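Local coordinates for Gp15 protein (PDB 6R5W) that probably recognises and binds the Listeria cell surface as the homotrimeric receptor binding protein of phage PSA, of which this chain is the C-terminal part, at residues H21-A24 with T25-T28; G38-A41 with K42-A46; F53-L56 with S57-Q61; Q128-A132 with A133-A137. All coordinates share one frame; numbering follows the deposited sequence. Where two conformers were deposited one is given.

How the contacts relate
From the N terminus the chain runs as a long helical stalk into a beta-stranded head, and the four contacts follow it in series; none encloses or crosses another. Contact 1 closes the first turn of helix 24-31, just after the loop from helix 8-15. Contact 2 lies wholly on helix 36-57, its centre about 28 Å from that of contact 1. Contact 3 ends the same helix and hands the chain to strand 61-65, about 23 Å from contact 2 between centres. Contact 4 closes the hairpin loop between strands 122-127 and 136-141, about 86 Å from contact 1 between centres. All four touch neighbouring subunits of the trimer.

Contact 1 (H21-A24 with T25-T28); sequences HVTA and TDKT. With CD (cadmium ion), chain F; CD (cadmium ion), chain H.
Thr23 turns OG1 between its backbone N and carbonyl carbon (chi1 71°), while Asp26 sets CG beside its own N (chi1 -74°), and the two side chains cross at about a right angle. This is a capping box at the start of helix 24-31, with Thr23 as N-cap. Asp26 N donates to Thr23 OG1 at 3.0 Å, and in return Thr23 N donates to Asp26 OD2, also at 3.0 Å, reaching it from above the carboxylate plane. Two backbone N-H groups at the helix start are thereby satisfied. Helical bonding then begins with Lys27 N on Thr23 O.

Beside the box, Val22 lays CG2 against the shaft of Lys27, 3.9 Å from CG. The ammonium end of that lysine goes on to His21 O and Ala18 O of the second subunit. His21 takes no part in the turn; its NE2 binds a cadmium ion at 2.4 Å, a site completed by His14 of this chain and the same two histidines of the other subunits. The Asp26 carboxylate is held a second way, for both its oxygens grip another cadmium ion, OD2 at 2.3 Å and OD1 at 2.6 Å, with three waters filling out the coordination.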
loop_
_atom_site.group_PDB
_atom_site.type_symbol
_atom_site.label_atom_id
_atom_site.label_comp_id
_atom_site.label_asym_id
_atom_site.label_seq_id
_atom_site.Cartn_x
_atom_site.Cartn_y
_atom_site.Cartn_z
ATOM N N HIS A 21 -19.585 26.278 47.522
ATOM C CA HIS A 21 -19.671 27.418 46.621
ATOM C C HIS A 21 -18.579 27.308 45.562
ATOM O O HIS A 21 -17.661 26.463 45.636
ATOM C CB HIS A 21 -19.542 28.773 47.407
ATOM C CG HIS A 21 -20.664 29.002 48.353
ATOM N ND1 HIS A 21 -20.577 28.719 49.699
ATOM C CD2 HIS A 21 -21.936 29.440 48.140
ATOM C CE1 HIS A 21 -21.756 28.918 50.270
ATOM N NE2 HIS A 21 -22.607 29.330 49.338
ATOM N N VAL A 22 -18.677 28.194 44.580
ATOM C CA VAL A 22 -17.740 28.270 43.483
ATOM C C VAL A 22 -17.254 29.717 43.354
ATOM O O VAL A 22 -17.717 30.609 44.067
ATOM C CB VAL A 22 -18.371 27.762 42.168
ATOM C CG1 VAL A 22 -18.909 26.379 42.368
ATOM C CG2 VAL A 22 -19.512 28.660 41.668
ATOM N N THR A 23 -16.372 29.954 42.377
ATOM C CA THR A 23 -15.982 31.298 41.982
ATOM C C THR A 23 -16.386 31.608 40.551
ATOM O O THR A 23 -16.670 30.714 39.735
ATOM C CB THR A 23 -14.473 31.523 42.090
ATOM O OG1 THR A 23 -13.809 30.788 41.061
ATOM C CG2 THR A 23 -13.983 31.060 43.432
ATOM N N ALA A 24 -16.410 32.914 40.223
ATOM C CA ALA A 24 -16.774 33.278 38.858
ATOM C C ALA A 24 -15.779 32.694 37.861
ATOM O O ALA A 24 -16.154 32.310 36.735
ATOM C CB ALA A 24 -16.871 34.804 38.711
ATOM N N THR A 25 -14.491 32.651 38.238
ATOM C CA THR A 25 -13.472 32.141 37.320
ATOM C C THR A 25 -13.600 30.628 37.141
ATOM O O THR A 25 -13.285 30.104 36.064
ATOM C CB THR A 25 -12.070 32.521 37.783
ATOM O OG1 THR A 25 -11.895 32.214 39.151
ATOM C CG2 THR A 25 -11.854 33.991 37.586
ATOM N N ASP A 26 -13.996 29.909 38.202
ATOM C CA ASP A 26 -14.340 28.485 38.072
ATOM C C ASP A 26 -15.368 28.272 36.940
ATOM O O ASP A 26 -15.239 27.369 36.095
ATOM C CB ASP A 26 -14.965 27.929 39.351
ATOM C CG ASP A 26 -14.042 27.697 40.477
ATOM O OD1 ASP A 26 -12.853 27.514 40.338
ATOM O OD2 ASP A 26 -14.612 27.658 41.585
ATOM N N LYS A 27 -16.452 29.072 36.946
ATOM C CA LYS A 27 -17.548 28.851 36.004
ATOM C C LYS A 27 -17.115 29.148 34.569
ATOM O O LYS A 27 -17.484 28.423 33.630
ATOM C CB LYS A 27 -18.776 29.703 36.414
ATOM C CG LYS A 27 -19.315 29.289 37.785
ATOM C CD LYS A 27 -20.762 29.696 38.000
ATOM C CE LYS A 27 -20.875 31.183 38.170
ATOM N NZ LYS A 27 -22.305 31.475 38.694
ATOM N N THR A 28 -16.263 30.162 34.380
ATOM C CA THR A 28 -15.677 30.395 33.061
ATOM C C THR A 28 -14.776 29.225 32.609
ATOM O O THR A 28 -14.858 28.767 31.454
ATOM C CB THR A 28 -14.923 31.712 33.082
ATOM O OG1 THR A 28 -15.886 32.758 33.400
ATOM C CG2 THR A 28 -14.328 32.006 31.767
HETATM CD CD CD F . -24.927 29.942 49.586
HETATM CD CD CD H . -12.894 26.904 42.843
HETATM O O HOH W 1 -18.079 33.622 35.596
HETATM O O HOH W 2 -10.965 28.200 43.502
HETATM O O HOH W 3 -14.086 27.174 45.057
HETATM O O HOH W 4 -12.489 24.544 42.371
#

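Contact 2 (G38-A41 with K42-A46); sequences GAQA and KADKA
The amide of Gln40 and the carboxylate of Asp44 meet one turn apart, their planes 31° from each other. Two atoms of the glutamine lie over the same face of the carboxylate: backbone Gln40 O, 3.0 Å from Asp44 CG, and side-chain NE2, which comes from above the plane and donates to Asp44 OD1 at 2.8 Å. The acceptor in turn sits somewhat off the amide plane, and the N-H...O angle is 141°. Gln40 O is itself already taken by Asp44 N, the ordinary helical bond. The glutamine gets there by leaving its backbone with CG anti to N and then bending at chi2 (64°), which swings the amide along the helix toward the aspartate.

This is an i to i+4 side-chain pair on helix 36-57, the helix of a trimeric coiled coil. Ala43 is buried and packs on Ala46 of the second subunit, while Ala46 packs on Ala43 of the third, so alanine meets alanine between the helices. Gln40 also packs on Lys42 of the second subunit.

Lys42 runs back along the helix in the other direction, its CG 3.3 Å from Gly38 O. Its chain is extended until the last torsion, where it bends and brings NZ to a water at 2.9 Å that also gives a weak bond to Gly38 O. The charge itself is paired with Glu34, and that of Lys45 with Asp49.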
loop_
_atom_site.group_PDB
_atom_site.type_symbol
_atom_site.label_atom_id
_atom_site.label_comp_id
_atom_site.label_asym_id
_atom_site.label_seq_id
_atom_site.Cartn_x
_atom_site.Cartn_y
_atom_site.Cartn_z
ATOM N N GLY A 38 -17.200 18.148 20.430
ATOM C CA GLY A 38 -15.966 18.772 19.981
ATOM C C GLY A 38 -14.803 17.788 19.913
ATOM O O GLY A 38 -13.963 17.869 19.004
ATOM N N ALA A 39 -14.699 16.902 20.909
ATOM C CA ALA A 39 -13.640 15.888 20.895
ATOM C C ALA A 39 -13.849 14.924 19.730
ATOM O O ALA A 39 -12.877 14.518 19.069
ATOM C CB ALA A 39 -13.611 15.130 22.227
ATOM N N GLN A 40 -15.103 14.571 19.448
ATOM C CA GLN A 40 -15.371 13.668 18.323
ATOM C C GLN A 40 -15.090 14.339 16.989
ATOM O O GLN A 40 -14.624 13.680 16.052
ATOM C CB GLN A 40 -16.796 13.147 18.353
ATOM C CG GLN A 40 -17.096 12.059 17.367
ATOM C CD GLN A 40 -16.289 10.807 17.639
ATOM O OE1 GLN A 40 -16.504 10.103 18.622
ATOM N NE2 GLN A 40 -15.328 10.530 16.760
ATOM N N ALA A 41 -15.374 15.633 16.865
ATOM C CA ALA A 41 -15.032 16.351 15.643
ATOM C C ALA A 41 -13.526 16.355 15.393
ATOM O O ALA A 41 -13.067 16.284 14.248
ATOM C CB ALA A 41 -15.562 17.793 15.703
ATOM N N LYS A 42 -12.742 16.517 16.446
ATOM C CA LYS A 42 -11.292 16.534 16.294
ATOM C C LYS A 42 -10.761 15.155 15.896
ATOM O O LYS A 42 -9.863 15.071 15.053
ATOM C CB LYS A 42 -10.638 17.028 17.582
ATOM C CG LYS A 42 -10.942 18.519 17.873
ATOM C CD LYS A 42 -10.340 18.964 19.218
ATOM C CE LYS A 42 -10.548 20.478 19.485
ATOM N NZ LYS A 42 -12.016 20.719 19.736
ATOM N N ALA A 43 -11.298 14.097 16.496
ATOM C CA ALA A 43 -10.931 12.730 16.155
ATOM C C ALA A 43 -11.360 12.409 14.710
ATOM O O ALA A 43 -10.604 11.777 13.941
ATOM C CB ALA A 43 -11.599 11.754 17.119
ATOM N N ASP A 44 -12.566 12.860 14.328
ATOM C CA ASP A 44 -13.045 12.652 12.970
ATOM C C ASP A 44 -12.125 13.331 11.968
ATOM O O ASP A 44 -11.845 12.763 10.907
ATOM C CB ASP A 44 -14.496 13.134 12.840
ATOM C CG ASP A 44 -15.485 12.227 13.554
ATOM O OD1 ASP A 44 -15.137 11.103 14.019
ATOM O OD2 ASP A 44 -16.681 12.653 13.678
ATOM N N LYS A 45 -11.632 14.536 12.289
ATOM C CA LYS A 45 -10.721 15.246 11.408
ATOM C C LYS A 45 -9.362 14.559 11.339
ATOM O O LYS A 45 -8.705 14.583 10.288
ATOM C CB LYS A 45 -10.542 16.688 11.844
ATOM C CG LYS A 45 -9.538 17.434 11.000
ATOM C CD LYS A 45 -9.618 18.916 11.064
ATOM C CE LYS A 45 -8.729 19.555 9.995
ATOM N NZ LYS A 45 -7.327 19.058 10.014
ATOM N N ALA A 46 -8.880 14.016 12.464
ATOM C CA ALA A 46 -7.628 13.255 12.417
ATOM C C ALA A 46 -7.751 12.059 11.469
ATOM O O ALA A 46 -6.835 11.787 10.682
ATOM C CB ALA A 46 -7.220 12.790 13.820
HETATM O O HOH W 5 -13.444 20.710 17.157
#

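Contact 3 (F53-L56 with S57-Q61); sequences FFEL and SSSVQ
From Ser57 CB, 3.4 Å from Phe53 O, the side chain leads to OG, which is set beside the serine's own N (chi1 -64°) and donates to that same oxygen at 2.8 Å. The hydroxyl also lies over the centre of the Phe53 ring, 3.6 Å above its plane, nearly equidistant from the far ring carbons. Phe53 O is gripped twice, because Ser57 N donates to it from the opposite face of the carbonyl plane.

One residue on, a similar hydroxyl bond follows from a different rotamer. Ser58 OG, now between N and the carbonyl carbon (chi1 66°), donates to Phe54 O at 2.9 Å and sits over one face of the Phe54 ring, this time offset toward the rim. Here the helix is ending: Ser58 is the first residue to leave helical angles, and the bonds from its N to Phe54 O and Glu55 O are both weak. This is the C-terminal end of the coiled-coil helix 36-57, where two successive serine hydroxyls each bond to the carbonyl four residues back. Phe54 is buried there, its ring meeting Phe54 of the third subunit at about a right angle.

In the conformer given, Ser59 OG also donates to Glu55 O, while Glu55 OE1 forms a salt bridge with Lys83 of the second subunit. Beyond Ser59 the chain straightens, and Gln61 pairs its backbone with Tyr81 of strand 72-84.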
loop_
_atom_site.group_PDB
_atom_site.type_symbol
_atom_site.label_atom_id
_atom_site.label_comp_id
_atom_site.label_asym_id
_atom_site.label_seq_id
_atom_site.Cartn_x
_atom_site.Cartn_y
_atom_site.Cartn_z
ATOM N N PHE A 53 -3.793 11.546 3.730
ATOM C CA PHE A 53 -2.357 11.317 3.635
ATOM C C PHE A 53 -2.047 9.982 2.934
ATOM O O PHE A 53 -1.117 9.904 2.101
ATOM C CB PHE A 53 -1.759 11.353 5.021
ATOM C CG PHE A 53 -0.338 10.901 5.084
ATOM C CD1 PHE A 53 0.689 11.773 4.768
ATOM C CD2 PHE A 53 -0.032 9.612 5.473
ATOM C CE1 PHE A 53 1.988 11.366 4.817
ATOM C CE2 PHE A 53 1.273 9.219 5.557
ATOM C CZ PHE A 53 2.283 10.088 5.228
ATOM N N PHE A 54 -2.813 8.947 3.245
ATOM C CA PHE A 54 -2.647 7.648 2.612
ATOM C C PHE A 54 -2.921 7.706 1.114
ATOM O O PHE A 54 -2.159 7.159 0.307
ATOM C CB PHE A 54 -3.580 6.624 3.226
ATOM C CG PHE A 54 -3.761 5.408 2.387
ATOM C CD1 PHE A 54 -2.780 4.436 2.339
ATOM C CD2 PHE A 54 -4.878 5.267 1.580
ATOM C CE1 PHE A 54 -2.928 3.324 1.512
ATOM C CE2 PHE A 54 -5.028 4.156 0.761
ATOM C CZ PHE A 54 -4.055 3.189 0.730
ATOM N N GLU A 55 -4.032 8.334 0.720
ATOM C CA GLU A 55 -4.356 8.422 -0.701
ATOM C C GLU A 55 -3.282 9.164 -1.454
ATOM O O GLU A 55 -2.884 8.748 -2.549
ATOM C CB GLU A 55 -5.708 9.096 -0.914
ATOM C CG GLU A 55 -6.832 8.089 -1.005
ATOM C CD GLU A 55 -7.121 7.718 -2.461
ATOM O OE1 GLU A 55 -8.083 6.957 -2.714
ATOM O OE2 GLU A 55 -6.377 8.200 -3.365
ATOM N N LEU A 56 -2.770 10.236 -0.869
ATOM C CA LEU A 56 -1.694 10.984 -1.481
ATOM C C LEU A 56 -0.457 10.110 -1.632
ATOM O O LEU A 56 0.215 10.125 -2.668
ATOM C CB LEU A 56 -1.359 12.184 -0.628
ATOM C CG LEU A 56 -0.415 13.252 -1.142
ATOM C CD1 LEU A 56 -1.056 13.892 -2.388
ATOM C CD2 LEU A 56 -0.204 14.269 -0.053
ATOM N N SER A 57 -0.097 9.400 -0.572
ATOM C CA SER A 57 1.155 8.652 -0.564
ATOM C C SER A 57 1.142 7.535 -1.595
ATOM O O SER A 57 2.187 7.160 -2.091
ATOM C CB SER A 57 1.409 8.087 0.844
ATOM O OG SER A 57 1.586 9.171 1.746
ATOM N N SER A 58 -0.016 6.986 -1.914
ATOM C CA SER A 58 -0.139 5.743 -2.671
ATOM C C SER A 58 -0.653 5.981 -4.086
ATOM O O SER A 58 -1.023 5.030 -4.777
ATOM C CB SER A 58 -1.042 4.768 -1.910
ATOM O OG SER A 58 -2.346 5.261 -1.851
ATOM N N SER A 59 -0.681 7.217 -4.515
ATOM C CA SER A 59 -1.133 7.523 -5.855
ATOM C C SER A 59 -0.027 7.307 -6.895
ATOM O O SER A 59 1.183 7.400 -6.618
ATOM C CB SER A 59 -1.661 8.954 -5.893
ATOM O OG SER A 59 -2.862 9.050 -5.103
ATOM N N VAL A 60 -0.467 6.942 -8.093
ATOM C CA VAL A 60 0.461 6.615 -9.173
ATOM C C VAL A 60 0.950 7.878 -9.852
ATOM O O VAL A 60 0.165 8.699 -10.318
ATOM C CB VAL A 60 -0.180 5.647 -10.165
ATOM C CG1 VAL A 60 0.711 5.387 -11.339
ATOM C CG2 VAL A 60 -0.616 4.352 -9.517
ATOM N N GLN A 61 2.267 7.978 -10.012
ATOM C CA GLN A 61 2.956 9.060 -10.705
ATOM C C GLN A 61 3.462 8.573 -12.067
ATOM O O GLN A 61 3.597 7.381 -12.294
ATOM C CB GLN A 61 4.160 9.530 -9.866
ATOM C CG GLN A 61 4.044 9.570 -8.323
ATOM C CD GLN A 61 3.377 10.822 -7.846
ATOM O OE1 GLN A 61 2.298 10.769 -7.232
ATOM N NE2 GLN A 61 4.030 11.960 -8.088
HETATM O O HOH W 6 -5.040 10.145 -5.290
#

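Contact 4 (Q128-A132 with A133-A137); sequences QQSTA and ASNQA. With CD (cadmium ion), chain E.
Asn135 reaches back into the loop and donates from ND2 to Ser130 OG at 3.1 Å, nearly straight at 169° and in the plane of its amide. The serine oxygen also accepts from Ala132 N at 2.9 Å; OG stands opposite the serine's own N (chi1 169°), facing both donors. Gln128 packs closely on Asn135 too: its CB is 3.1 Å from Asn135 O, and its OE1 lies 3.5 Å from Asn135 CB, with the two amide planes almost perpendicular. Gln128 N donates to Asn135 O, and side-chain NE2 donates to Ser154 O and Thr159 OG1.

The tip is looser. Thr131 and Ser134 are exposed, and Ala133 N donates to a water at 2.8 Å. Ala133 O takes a water that also binds a cadmium ion, which Gln136 OE1 holds at 2.3 Å together with Gln136 of both other subunits; Gln136 NE2 turns to Asn138 of the second subunit.

The chain reverses through a type I turn from Ala132 to Asn135, preceded by an ST turn at Ser130: a loop joining antiparallel strands 122-127 and 136-141 of the head domain, beside a cadmium site shared by the trimer.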
loop_
_atom_site.group_PDB
_atom_site.type_symbol
_atom_site.label_atom_id
_atom_site.label_comp_id
_atom_site.label_asym_id
_atom_site.label_seq_id
_atom_site.Cartn_x
_atom_site.Cartn_y
_atom_site.Cartn_z
ATOM N N GLN A 128 8.977 -9.340 -28.371
ATOM C CA GLN A 128 8.919 -8.484 -29.541
ATOM C C GLN A 128 7.513 -8.599 -30.141
ATOM O O GLN A 128 6.744 -9.528 -29.845
ATOM C CB GLN A 128 9.987 -8.857 -30.587
ATOM C CG GLN A 128 11.390 -8.708 -30.071
ATOM C CD GLN A 128 12.434 -8.722 -31.262
ATOM O OE1 GLN A 128 12.816 -9.812 -31.736
ATOM N NE2 GLN A 128 12.793 -7.569 -31.721
ATOM N N GLN A 129 7.211 -7.638 -30.988
ATOM C CA GLN A 129 5.898 -7.508 -31.613
ATOM C C GLN A 129 5.757 -8.437 -32.809
ATOM O O GLN A 129 5.771 -8.021 -33.963
ATOM C CB GLN A 129 5.737 -6.055 -31.957
ATOM C CG GLN A 129 4.305 -5.685 -32.532
ATOM C CD GLN A 129 4.166 -4.249 -32.884
ATOM O OE1 GLN A 129 4.677 -3.358 -32.235
ATOM N NE2 GLN A 129 3.531 -4.004 -34.041
ATOM N N SER A 130 5.635 -9.731 -32.515
ATOM C CA SER A 130 5.722 -10.741 -33.550
ATOM C C SER A 130 5.025 -12.031 -33.192
ATOM O O SER A 130 5.019 -12.468 -32.038
ATOM C CB SER A 130 7.210 -11.036 -33.888
ATOM O OG SER A 130 7.345 -12.207 -34.713
ATOM N N THR A 131 4.472 -12.678 -34.221
ATOM C CA THR A 131 3.871 -13.984 -34.060
ATOM C C THR A 131 4.872 -15.102 -33.988
ATOM O O THR A 131 4.477 -16.216 -33.672
ATOM C CB THR A 131 2.854 -14.266 -35.203
ATOM O OG1 THR A 131 3.537 -14.240 -36.458
ATOM C CG2 THR A 131 1.784 -13.200 -35.191
ATOM N N ALA A 132 6.138 -14.852 -34.314
ATOM C CA ALA A 132 7.185 -15.851 -34.147
ATOM C C ALA A 132 7.726 -15.731 -32.716
ATOM O O ALA A 132 8.292 -14.684 -32.357
ATOM C CB ALA A 132 8.318 -15.643 -35.160
ATOM N N ALA A 133 7.589 -16.810 -31.934
ATOM C CA ALA A 133 8.006 -16.774 -30.532
ATOM C C ALA A 133 9.523 -16.723 -30.349
ATOM O O ALA A 133 10.007 -16.408 -29.231
ATOM C CB ALA A 133 7.460 -17.999 -29.799
ATOM N N SER A 134 10.292 -17.016 -31.387
ATOM C CA SER A 134 11.731 -16.766 -31.316
ATOM C C SER A 134 12.076 -15.279 -31.370
ATOM O O SER A 134 13.236 -14.892 -31.073
ATOM C CB SER A 134 12.446 -17.482 -32.478
ATOM O OG SER A 134 11.867 -17.017 -33.740
ATOM N N ASN A 135 11.141 -14.414 -31.717
ATOM C CA ASN A 135 11.350 -12.966 -31.666
ATOM C C ASN A 135 10.995 -12.432 -30.273
ATOM O O ASN A 135 9.901 -11.907 -30.013
ATOM C CB ASN A 135 10.574 -12.249 -32.770
ATOM C CG ASN A 135 11.208 -12.454 -34.167
ATOM O OD1 ASN A 135 12.406 -12.688 -34.272
ATOM N ND2 ASN A 135 10.407 -12.414 -35.218
ATOM N N GLN A 136 11.999 -12.513 -29.368
ATOM C CA GLN A 136 11.968 -11.972 -28.009
ATOM C C GLN A 136 13.317 -11.293 -27.812
ATOM O O GLN A 136 14.190 -11.356 -28.693
ATOM C CB GLN A 136 11.730 -13.124 -27.022
ATOM C CG GLN A 136 10.361 -13.807 -27.372
ATOM C CD GLN A 136 9.862 -14.714 -26.294
ATOM O OE1 GLN A 136 10.601 -15.495 -25.727
ATOM N NE2 GLN A 136 8.592 -14.698 -26.040
ATOM N N ALA A 137 13.511 -10.694 -26.642
ATOM C CA ALA A 137 14.669 -9.842 -26.387
ATOM C C ALA A 137 15.206 -10.098 -24.987
ATOM O O ALA A 137 14.462 -10.394 -24.039
ATOM C CB ALA A 137 14.320 -8.400 -26.568
HETATM CD CD CD E . 12.497 -16.807 -25.831
HETATM O O HOH W 7 6.239 -19.079 -32.977
HETATM O O HOH W 8 11.340 -18.036 -27.454
HETATM O O HOH W 9 13.906 -15.930 -27.764
HETATM O O HOH W 10 14.034 -18.676 -25.907
#